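Local coordinates for 3-methylornithine synthase (Methanosarcina barkeri, PDB 3T7V), which isomerises L-lysine to (3R)-3-methyl-D-ornithine by radical chemistry with a [4Fe-4S] cluster and S-adenosylmethionine, a step in pyrrolysine biosynthesis, at residues N62-F67 with V297-P302. Numbering follows the deposited sequence.
Sequences NCFIYF and VTSILP. With MD0 (5-amino-D-isoleucine), chain D.
The first and last strands of the TIM barrel meet here in parallel, and Phe64 packs against Ser299 at this closing seam, where the product (3R)-3-methyl-D-ornithine (MD0) is held. Backbone bonds run from Asn62 N to Val297 O (2.9 Å) and from Phe64 N to Ile300 O (2.8 Å). Between these acceptors the strand 296-300 carries one residue more than the usual parallel step, a beta bulge made at Thr298 and Ser299. Ser299 has positive phi (69°), and its N donates to a bridging water instead of directly to Asn62 O; the water returns a weak bond to that carbonyl.

The bulge presents two neighbouring hydroxyls to the ligand. Thr298 OG1 lies between its own backbone N and carbonyl carbon (chi1 70°) and donates to MD0 O at 2.8 Å, gripping the carboxylate of the ligand, which Arg235 also hydrogen-bonds. Ser299 OG accepts from MD0 N at 2.8 Å, and Asp112 is a further polar partner of the ligand. Phe64, with CG anti to its backbone N (chi1 -179°), lays one ring face under the amino acid: MD0 CA sits above it, offset toward the rim, and CE1 comes within 3.5 Å of MD0 CB. Leu301 CD2 lies at the edge of the same ring.

Past the pocket, Leu301 and Pro302 carry the chain on beside the first strand. Helix 93-103 also packs on this side, through Leu103 against Cys63, Ile65 and Pro302. There the ring of Pro302 meets the first strand, its CG resting 3.7 Å from Cys63 SG and its CD 3.6 Å from Phe64 O.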
# COMPACT_ATOMS: atom_id res chain seq x y z
N ASN A 62 -2.17 1.48 -9.96
CA ASN A 62 -1.08 2.36 -9.42
C ASN A 62 0.24 1.74 -9.81
O ASN A 62 0.52 0.54 -9.50
CB ASN A 62 -1.22 2.35 -7.89
CG ASN A 62 -0.40 3.43 -7.17
OD1 ASN A 62 0.11 4.35 -7.76
ND2 ASN A 62 -0.39 3.32 -5.83
N CYS A 63 1.05 2.52 -10.52
CA CYS A 63 2.42 2.04 -10.84
C CYS A 63 3.36 2.28 -9.68
O CYS A 63 3.21 3.24 -8.97
CB CYS A 63 2.89 2.84 -12.00
SG CYS A 63 4.47 2.32 -12.69
N PHE A 64 4.28 1.40 -9.45
CA PHE A 64 5.21 1.53 -8.33
C PHE A 64 6.60 1.78 -8.87
O PHE A 64 7.18 0.94 -9.60
CB PHE A 64 5.19 0.18 -7.59
CG PHE A 64 6.10 0.18 -6.38
CD1 PHE A 64 5.84 1.08 -5.34
CD2 PHE A 64 7.19 -0.68 -6.26
CE1 PHE A 64 6.65 1.15 -4.21
CE2 PHE A 64 8.02 -0.62 -5.11
CZ PHE A 64 7.74 0.29 -4.12
N ILE A 65 7.18 2.90 -8.49
CA ILE A 65 8.56 3.30 -8.88
C ILE A 65 9.40 3.46 -7.65
O ILE A 65 9.36 4.51 -6.96
CB ILE A 65 8.57 4.60 -9.69
CG1 ILE A 65 7.64 4.48 -10.95
CG2 ILE A 65 10.02 4.93 -10.13
CD1 ILE A 65 7.60 5.80 -11.73
N TYR A 66 10.18 2.41 -7.38
CA TYR A 66 11.07 2.41 -6.20
C TYR A 66 12.38 3.01 -6.71
O TYR A 66 13.17 2.35 -7.38
CB TYR A 66 11.24 0.95 -5.77
CG TYR A 66 11.77 0.72 -4.37
CD1 TYR A 66 12.19 1.73 -3.52
CD2 TYR A 66 11.84 -0.59 -3.91
CE1 TYR A 66 12.60 1.48 -2.22
CE2 TYR A 66 12.28 -0.87 -2.62
CZ TYR A 66 12.66 0.18 -1.82
OH TYR A 66 13.10 -0.20 -0.55
N PHE A 67 12.54 4.34 -6.49
CA PHE A 67 13.59 5.10 -7.18
C PHE A 67 14.93 5.16 -6.44
O PHE A 67 15.92 5.53 -7.01
CB PHE A 67 13.13 6.54 -7.54
CG PHE A 67 12.79 7.42 -6.38
CD1 PHE A 67 11.50 7.47 -5.94
CD2 PHE A 67 13.76 8.18 -5.72
CE1 PHE A 67 11.16 8.24 -4.85
CE2 PHE A 67 13.47 8.95 -4.61
CZ PHE A 67 12.11 9.00 -4.16
N VAL A 297 -5.17 -1.80 -7.73
CA VAL A 297 -4.09 -2.78 -7.89
C VAL A 297 -2.77 -1.96 -7.82
O VAL A 297 -2.67 -0.91 -8.45
CB VAL A 297 -4.14 -3.53 -9.20
CG1 VAL A 297 -3.01 -4.55 -9.33
CG2 VAL A 297 -5.48 -4.29 -9.36
N THR A 298 -1.87 -2.42 -6.92
CA THR A 298 -0.63 -1.69 -6.70
C THR A 298 0.55 -2.64 -6.88
O THR A 298 0.40 -3.85 -7.05
CB THR A 298 -0.58 -1.10 -5.27
OG1 THR A 298 -0.43 -2.15 -4.29
CG2 THR A 298 -1.84 -0.24 -4.96
N SER A 299 1.73 -2.02 -6.89
CA SER A 299 2.98 -2.77 -7.10
C SER A 299 3.07 -3.29 -8.54
O SER A 299 3.72 -4.30 -8.84
CB SER A 299 3.24 -3.89 -6.09
OG SER A 299 4.69 -3.91 -5.79
N ILE A 300 2.40 -2.56 -9.45
CA ILE A 300 2.53 -2.81 -10.89
C ILE A 300 3.82 -2.11 -11.30
O ILE A 300 4.03 -0.95 -10.99
CB ILE A 300 1.34 -2.20 -11.65
CG1 ILE A 300 0.01 -2.73 -11.06
CG2 ILE A 300 1.52 -2.54 -13.13
CD1 ILE A 300 -1.20 -2.09 -11.75
N LEU A 301 4.70 -2.79 -12.01
CA LEU A 301 5.94 -2.14 -12.41
C LEU A 301 5.85 -1.57 -13.80
O LEU A 301 5.07 -2.05 -14.65
CB LEU A 301 7.07 -3.16 -12.39
CG LEU A 301 7.35 -3.70 -10.97
CD1 LEU A 301 8.46 -4.76 -10.95
CD2 LEU A 301 7.77 -2.63 -9.96
N PRO A 302 6.67 -0.52 -14.06
CA PRO A 302 6.82 0.02 -15.40
C PRO A 302 7.18 -1.14 -16.38
O PRO A 302 7.81 -2.15 -15.96
CB PRO A 302 8.02 0.97 -15.22
CG PRO A 302 7.94 1.46 -13.82
CD PRO A 302 7.59 0.14 -13.12
C MD0 D . 2.96 -1.97 -2.95
N MD0 D . 5.25 -2.61 -3.40
O MD0 D . 2.01 -1.22 -3.26
CA MD0 D . 4.36 -1.49 -3.11
CB MD0 D . 4.84 -0.74 -1.83
CD MD0 D . 4.62 1.62 -0.81
NE MD0 D . 3.77 2.80 -0.77
CG MD0 D . 3.98 0.55 -1.69
CG2 MD0 D . 4.74 -1.58 -0.53
OXT MD0 D . 2.79 -3.12 -2.51
O HOH W 1 2.01 0.82 -6.63